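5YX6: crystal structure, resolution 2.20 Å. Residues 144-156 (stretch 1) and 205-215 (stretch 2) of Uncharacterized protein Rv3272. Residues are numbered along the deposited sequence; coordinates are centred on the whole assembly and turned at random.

Stretch 1 144-156: GIDLVVAAEAGMT
Stretch 2, residues 205-215: AMYDVAVGLQA

Each stretch is built around a short helix, residues 146-152 in stretch 1 and 206-213 in stretch 2. Their N-to-C directions diverge by 50° (signed crossing angle -50°), and the axes approach to 9.3 Å. Register is set by two CA pairs: Val 149 CA lies 6.1 Å from Tyr 207 CA, and Ala 153 CA lies 5.9 Å from Val 211 CA. Four residues on in each chain, about one turn, leads from the first pair to the second; beyond the first helix, Met 155 CA and Gln 214 CA lie 7.7 Å apart.

Gly 144 is extended, and Ile 145 (phi/psi -125/174) is the N-cap residue, with Ile 145 O accepting from Val 149 N at 3.0 Å. Residues 146-152 keep helical angles, and Ala 153 follows at -86/-1. Gly 154 then turns to positive phi (103/9), closing the helix in a Schellman motif: Met 155 N reaches Ala 150 O at 3.0 Å, and Gly 154 N makes a weak bond to Ala 151 O at 3.3 Å. Glycine suits this turn, since a CB on Gly 154 would jam against the carbonyl O of Ala 153 and lie 3.4 Å from Gln 214 OE1. In stretch 2, Ala 205 (-105/132) is the N-cap residue, and Ala 205 O accepts from Val 209 N at 3.1 Å. Gln 214 (-108/19) is the N-cap before the next helix, which Ala 215 enters at -54/-43.

The contact buries 492 Å², both sides summed. At its N-terminal end Val 149 (chi1 t) points toward stretch 2 and sets Val 149 CG1 4.2 Å from Met 206 CB and 3.8 Å from Tyr 207 N. Met 206 (m, t, p) brings Met 206 CE to 4.1 Å from Asp 146 N, a van der Waals contact at the start of the first helix.

Ala 153 points its CB toward stretch 2. Its small side chain lets the backbones come close, with Ala 153 CB 3.7 Å from Ala 210 CB, 3.8 Å from Tyr 207 CE1 and 4.5 Å from Val 211 CG2. Tyr 207 (chi1 t, chi2 78°) starts sideways, but its ring end comes nearer; Glu 152 O lies at the ring edge, 4.1 Å from Tyr 207 CE1.

The polar link is made by Gln 214 (chi1 m, -45°; chi2 t; chi3 87°). Gln 214 NE2 donates to Ala 153 O at 2.7 Å (152°) across the contact, and to Ala 210 O at 3.1 Å (155°) within its own stretch. One amide nitrogen thus joins the residue just after the first helix to the last turn of the second. Gln 214 OE1 is hydrogen-bonded elsewhere in the structure; Gln 214 OE1 sits 3.3 Å from Met 155 N, but the angle is too poor for a bond.

Met 155 (m, t, t) leaves sideways and extends until Met 155 CE is 3.8 Å from Ala 210 CB and 3.9 Å from Leu 213 CD1 (Leu 213 m, t).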

ATOM      1  N   GLY A 144      15.410  -3.059   9.559  1.00 34.36           N
ATOM      2  CA  GLY A 144      15.281  -3.439   8.170  1.00 26.64           C
ATOM      3  C   GLY A 144      15.015  -2.204   7.363  1.00 32.14           C
ATOM      4  O   GLY A 144      14.682  -1.165   7.917  1.00 39.71           O
ATOM      5  N   ILE A 145      15.175  -2.298   6.054  1.00 28.93           N
ATOM      6  CA  ILE A 145      14.699  -1.239   5.181  1.00 37.21           C
ATOM      7  C   ILE A 145      13.768  -1.863   4.136  1.00 30.40           C
ATOM      8  O   ILE A 145      13.604  -3.082   4.115  1.00 31.30           O
ATOM      9  CB  ILE A 145      15.859  -0.468   4.524  1.00 38.30           C
ATOM     10  CG1 ILE A 145      16.809  -1.410   3.789  1.00 35.87           C
ATOM     11  CG2 ILE A 145      16.629   0.304   5.570  1.00 37.02           C
ATOM     12  CD1 ILE A 145      17.657  -0.687   2.763  1.00 40.33           C
ATOM     13  N   ASP A 146      13.130  -1.023   3.327  1.00 29.65           N
ATOM     14  CA  ASP A 146      12.137  -1.446   2.324  1.00 30.87           C
ATOM     15  C   ASP A 146      12.598  -2.647   1.497  1.00 31.37           C
ATOM     16  O   ASP A 146      11.917  -3.674   1.419  1.00 28.81           O
ATOM     17  CB  ASP A 146      11.798  -0.261   1.397  1.00 31.88           C
ATOM     18  CG  ASP A 146      10.731  -0.601   0.342  1.00 43.17           C
ATOM     19  OD1 ASP A 146      11.057  -1.238  -0.689  1.00 44.23           O
ATOM     20  OD2 ASP A 146       9.550  -0.233   0.557  1.00 40.35           O
ATOM     21  N   LEU A 147      13.769  -2.500   0.888  1.00 36.34           N
ATOM     22  CA  LEU A 147      14.317  -3.471  -0.052  1.00 36.23           C
ATOM     23  C   LEU A 147      14.475  -4.876   0.554  1.00 31.03           C
ATOM     24  O   LEU A 147      14.160  -5.877  -0.079  1.00 31.49           O
ATOM     25  CB  LEU A 147      15.659  -2.942  -0.572  1.00 38.75           C
ATOM     26  CG  LEU A 147      16.440  -3.671  -1.655  1.00 43.27           C
ATOM     27  CD1 LEU A 147      17.200  -2.646  -2.488  1.00 46.06           C
ATOM     28  CD2 LEU A 147      17.396  -4.651  -1.027  1.00 36.78           C
ATOM     29  N   VAL A 148      14.956  -4.943   1.787  1.00 27.13           N
ATOM     30  CA  VAL A 148      15.214  -6.221   2.431  1.00 26.02           C
ATOM     31  C   VAL A 148      13.934  -6.846   2.983  1.00 26.48           C
ATOM     32  O   VAL A 148      13.756  -8.061   2.930  1.00 25.50           O
ATOM     33  CB  VAL A 148      16.255  -6.058   3.563  1.00 26.81           C
ATOM     34  CG1 VAL A 148      16.444  -7.359   4.308  1.00 27.33           C
ATOM     35  CG2 VAL A 148      17.573  -5.633   2.975  1.00 32.14           C
ATOM     36  N   VAL A 149      13.060  -6.015   3.547  1.00 29.17           N
ATOM     37  CA  VAL A 149      11.761  -6.481   4.026  1.00 30.47           C
ATOM     38  C   VAL A 149      10.900  -7.026   2.871  1.00 26.87           C
ATOM     39  O   VAL A 149      10.261  -8.069   3.004  1.00 26.34           O
ATOM     40  CB  VAL A 149      10.997  -5.350   4.759  1.00 30.83           C
ATOM     41  CG1 VAL A 149       9.562  -5.775   5.077  1.00 25.63           C
ATOM     42  CG2 VAL A 149      11.751  -4.931   6.014  1.00 29.33           C
ATOM     43  N   ALA A 150      10.903  -6.318   1.743  1.00 25.36           N
ATOM     44  CA  ALA A 150      10.180  -6.752   0.539  1.00 29.56           C
ATOM     45  C   ALA A 150      10.627  -8.138   0.072  1.00 30.00           C
ATOM     46  O   ALA A 150       9.802  -8.996  -0.240  1.00 29.92           O
ATOM     47  CB  ALA A 150      10.375  -5.739  -0.582  1.00 24.44           C
ATOM     48  N   ALA A 151      11.941  -8.348   0.039  1.00 31.31           N
ATOM     49  CA  ALA A 151      12.523  -9.603  -0.425  1.00 30.43           C
ATOM     50  C   ALA A 151      12.315 -10.724   0.586  1.00 27.26           C
ATOM     51  O   ALA A 151      12.100 -11.870   0.221  1.00 32.31           O
ATOM     52  CB  ALA A 151      14.014  -9.426  -0.721  1.00 30.28           C
ATOM     53  N   GLU A 152      12.396 -10.398   1.863  1.00 28.27           N
ATOM     54  CA  GLU A 152      12.226 -11.413   2.886  1.00 30.44           C
ATOM     55  C   GLU A 152      10.753 -11.862   2.956  1.00 33.18           C
ATOM     56  O   GLU A 152      10.463 -13.008   3.320  1.00 31.51           O
ATOM     57  CB  GLU A 152      12.738 -10.900   4.241  1.00 26.15           C
ATOM     58  CG  GLU A 152      12.780 -11.975   5.317  1.00 29.96           C
ATOM     59  CD  GLU A 152      13.676 -11.629   6.502  1.00 34.71           C
ATOM     60  OE1 GLU A 152      14.297 -10.542   6.517  1.00 32.08           O
ATOM     61  OE2 GLU A 152      13.763 -12.462   7.425  1.00 35.66           O
ATOM     62  N   ALA A 153       9.834 -10.968   2.585  1.00 28.09           N
ATOM     63  CA  ALA A 153       8.394 -11.286   2.554  1.00 28.03           C
ATOM     64  C   ALA A 153       7.924 -11.939   1.240  1.00 34.58           C
ATOM     65  O   ALA A 153       6.730 -12.212   1.061  1.00 31.64           O
ATOM     66  CB  ALA A 153       7.586 -10.043   2.816  1.00 26.47           C
ATOM     67  N   GLY A 154       8.838 -12.126   0.294  1.00 26.16           N
ATOM     68  CA  GLY A 154       8.498 -12.875  -0.901  1.00 29.83           C
ATOM     69  C   GLY A 154       8.233 -12.112  -2.187  1.00 27.88           C
ATOM     70  O   GLY A 154       7.831 -12.713  -3.179  1.00 29.20           O
ATOM     71  N   MET A 155       8.495 -10.809  -2.195  1.00 27.24           N
ATOM     72  CA  MET A 155       8.064  -9.967  -3.310  1.00 30.96           C
ATOM     73  C   MET A 155       8.902 -10.086  -4.584  1.00 33.95           C
ATOM     74  O   MET A 155       8.607  -9.413  -5.573  1.00 36.73           O
ATOM     75  CB  MET A 155       8.027  -8.506  -2.871  1.00 27.42           C
ATOM     76  CG  MET A 155       6.880  -8.215  -1.927  1.00 29.42           C
ATOM     77  SD  MET A 155       6.784  -6.489  -1.439  1.00 32.80           S
ATOM     78  CE  MET A 155       5.090  -6.429  -0.842  1.00 33.78           C
ATOM     79  N   THR A 156       9.905 -10.959  -4.583  1.00 31.04           N
ATOM     80  CA  THR A 156      10.708 -11.189  -5.780  1.00 35.02           C
ATOM     81  C   THR A 156      10.183 -12.395  -6.555  1.00 36.19           C
ATOM     82  O   THR A 156      10.651 -12.678  -7.657  1.00 41.08           O
ATOM     83  CB  THR A 156      12.238 -11.414  -5.456  1.00 38.59           C
ATOM     84  OG1 THR A 156      12.436 -12.669  -4.788  1.00 31.47           O
ATOM     85  CG2 THR A 156      12.812 -10.284  -4.598  1.00 34.03           C
ATOM     86  N   ALA A 205       3.672  -3.637  11.648  1.00 29.94           N
ATOM     87  CA  ALA A 205       4.945  -4.159  11.140  1.00 26.62           C
ATOM     88  C   ALA A 205       4.999  -4.092   9.613  1.00 27.19           C
ATOM     89  O   ALA A 205       4.042  -4.476   8.931  1.00 22.21           O
ATOM     90  CB  ALA A 205       5.164  -5.578  11.615  1.00 26.65           C
ATOM     91  N   MET A 206       6.107  -3.579   9.082  1.00 26.22           N
ATOM     92  CA  MET A 206       6.283  -3.478   7.638  1.00 27.96           C
ATOM     93  C   MET A 206       6.183  -4.856   6.991  1.00 27.34           C
ATOM     94  O   MET A 206       5.610  -5.018   5.908  1.00 25.23           O
ATOM     95  CB  MET A 206       7.618  -2.820   7.294  1.00 33.48           C
ATOM     96  CG  MET A 206       7.622  -1.291   7.382  1.00 35.63           C
ATOM     97  SD  MET A 206       9.300  -0.594   7.329  1.00 51.13           S
ATOM     98  CE  MET A 206       9.858  -1.136   5.718  1.00 42.33           C
ATOM     99  N   TYR A 207       6.736  -5.851   7.668  1.00 25.87           N
ATOM    100  CA  TYR A 207       6.644  -7.216   7.189  1.00 28.26           C
ATOM    101  C   TYR A 207       5.191  -7.659   7.033  1.00 28.18           C
ATOM    102  O   TYR A 207       4.825  -8.254   6.012  1.00 26.91           O
ATOM    103  CB  TYR A 207       7.386  -8.151   8.135  1.00 25.26           C
ATOM    104  CG  TYR A 207       7.393  -9.598   7.697  1.00 28.54           C
ATOM    105  CD1 TYR A 207       8.251 -10.034   6.694  1.00 26.96           C
ATOM    106  CD2 TYR A 207       6.584 -10.535   8.322  1.00 27.34           C
ATOM    107  CE1 TYR A 207       8.280 -11.360   6.307  1.00 28.11           C
ATOM    108  CE2 TYR A 207       6.607 -11.860   7.942  1.00 29.92           C
ATOM    109  CZ  TYR A 207       7.460 -12.266   6.939  1.00 28.81           C
ATOM    110  OH  TYR A 207       7.486 -13.585   6.560  1.00 32.55           O
ATOM    111  N   ASP A 208       4.374  -7.364   8.044  1.00 28.03           N
ATOM    112  CA  ASP A 208       2.958  -7.741   8.032  1.00 27.77           C
ATOM    113  C   ASP A 208       2.227  -7.066   6.880  1.00 26.48           C
ATOM    114  O   ASP A 208       1.381  -7.676   6.238  1.00 25.91           O
ATOM    115  CB  ASP A 208       2.286  -7.394   9.364  1.00 28.00           C
ATOM    116  CG  ASP A 208       2.801  -8.240  10.521  1.00 34.19           C
ATOM    117  OD1 ASP A 208       3.594  -9.167  10.251  1.00 36.87           O
ATOM    118  OD2 ASP A 208       2.416  -7.982  11.692  1.00 31.55           O
ATOM    119  N   VAL A 209       2.573  -5.813   6.616  1.00 25.62           N
ATOM    120  CA  VAL A 209       1.996  -5.092   5.499  1.00 23.82           C
ATOM    121  C   VAL A 209       2.376  -5.738   4.167  1.00 26.22           C
ATOM    122  O   VAL A 209       1.533  -5.894   3.287  1.00 27.15           O
ATOM    123  CB  VAL A 209       2.427  -3.627   5.506  1.00 23.07           C
ATOM    124  CG1 VAL A 209       1.870  -2.913   4.275  1.00 24.40           C
ATOM    125  CG2 VAL A 209       1.948  -2.942   6.797  1.00 20.36           C
ATOM    126  N   ALA A 210       3.646  -6.116   4.032  1.00 25.69           N
ATOM    127  CA  ALA A 210       4.153  -6.711   2.800  1.00 27.44           C
ATOM    128  C   ALA A 210       3.483  -8.048   2.526  1.00 28.90           C
ATOM    129  O   ALA A 210       3.070  -8.319   1.397  1.00 30.73           O
ATOM    130  CB  ALA A 210       5.658  -6.886   2.868  1.00 28.80           C
ATOM    131  N   VAL A 211       3.368  -8.867   3.568  1.00 28.01           N
ATOM    132  CA  VAL A 211       2.650 -10.134   3.482  1.00 25.58           C
ATOM    133  C   VAL A 211       1.217  -9.857   3.033  1.00 31.79           C
ATOM    134  O   VAL A 211       0.699 -10.510   2.129  1.00 28.81           O
ATOM    135  CB  VAL A 211       2.666 -10.884   4.839  1.00 32.36           C
ATOM    136  CG1 VAL A 211       1.576 -11.934   4.896  1.00 34.98           C
ATOM    137  CG2 VAL A 211       4.042 -11.514   5.096  1.00 29.45           C
ATOM    138  N   GLY A 212       0.599  -8.855   3.647  1.00 29.81           N
ATOM    139  CA  GLY A 212      -0.755  -8.469   3.301  1.00 32.64           C
ATOM    140  C   GLY A 212      -0.929  -8.083   1.846  1.00 28.26           C
ATOM    141  O   GLY A 212      -1.921  -8.441   1.229  1.00 31.36           O
ATOM    142  N   LEU A 213       0.030  -7.353   1.293  1.00 31.22           N
ATOM    143  CA  LEU A 213      -0.036  -6.963  -0.115  1.00 34.12           C
ATOM    144  C   LEU A 213      -0.010  -8.157  -1.076  1.00 31.75           C
ATOM    145  O   LEU A 213      -0.509  -8.055  -2.188  1.00 30.37           O
ATOM    146  CB  LEU A 213       1.105  -5.995  -0.449  1.00 29.12           C
ATOM    147  CG  LEU A 213       1.040  -4.640   0.274  1.00 31.25           C
ATOM    148  CD1 LEU A 213       2.276  -3.809  -0.043  1.00 26.15           C
ATOM    149  CD2 LEU A 213      -0.235  -3.864  -0.094  1.00 21.88           C
ATOM    150  N   GLN A 214       0.542  -9.282  -0.627  1.00 32.53           N
ATOM    151  CA  GLN A 214       0.661 -10.485  -1.446  1.00 30.43           C
ATOM    152  C   GLN A 214      -0.293 -11.590  -0.998  1.00 30.49           C
ATOM    153  O   GLN A 214      -0.094 -12.761  -1.322  1.00 32.58           O
ATOM    154  CB  GLN A 214       2.085 -11.041  -1.378  1.00 30.64           C
ATOM    155  CG  GLN A 214       3.206 -10.049  -1.518  1.00 29.45           C
ATOM    156  CD  GLN A 214       4.528 -10.666  -1.101  1.00 33.91           C
ATOM    157  OE1 GLN A 214       5.218 -11.289  -1.915  1.00 32.75           O
ATOM    158  NE2 GLN A 214       4.891 -10.501   0.168  1.00 32.63           N
ATOM    159  N   ALA A 215      -1.320 -11.217  -0.248  1.00 29.50           N
ATOM    160  CA  ALA A 215      -2.160 -12.181   0.470  1.00 32.33           C
ATOM    161  C   ALA A 215      -2.758 -13.282  -0.412  1.00 36.75           C
ATOM    162  O   ALA A 215      -2.750 -14.441  -0.019  1.00 37.62           O
ATOM    163  CB  ALA A 215      -3.281 -11.440   1.212  1.00 30.67           C
TER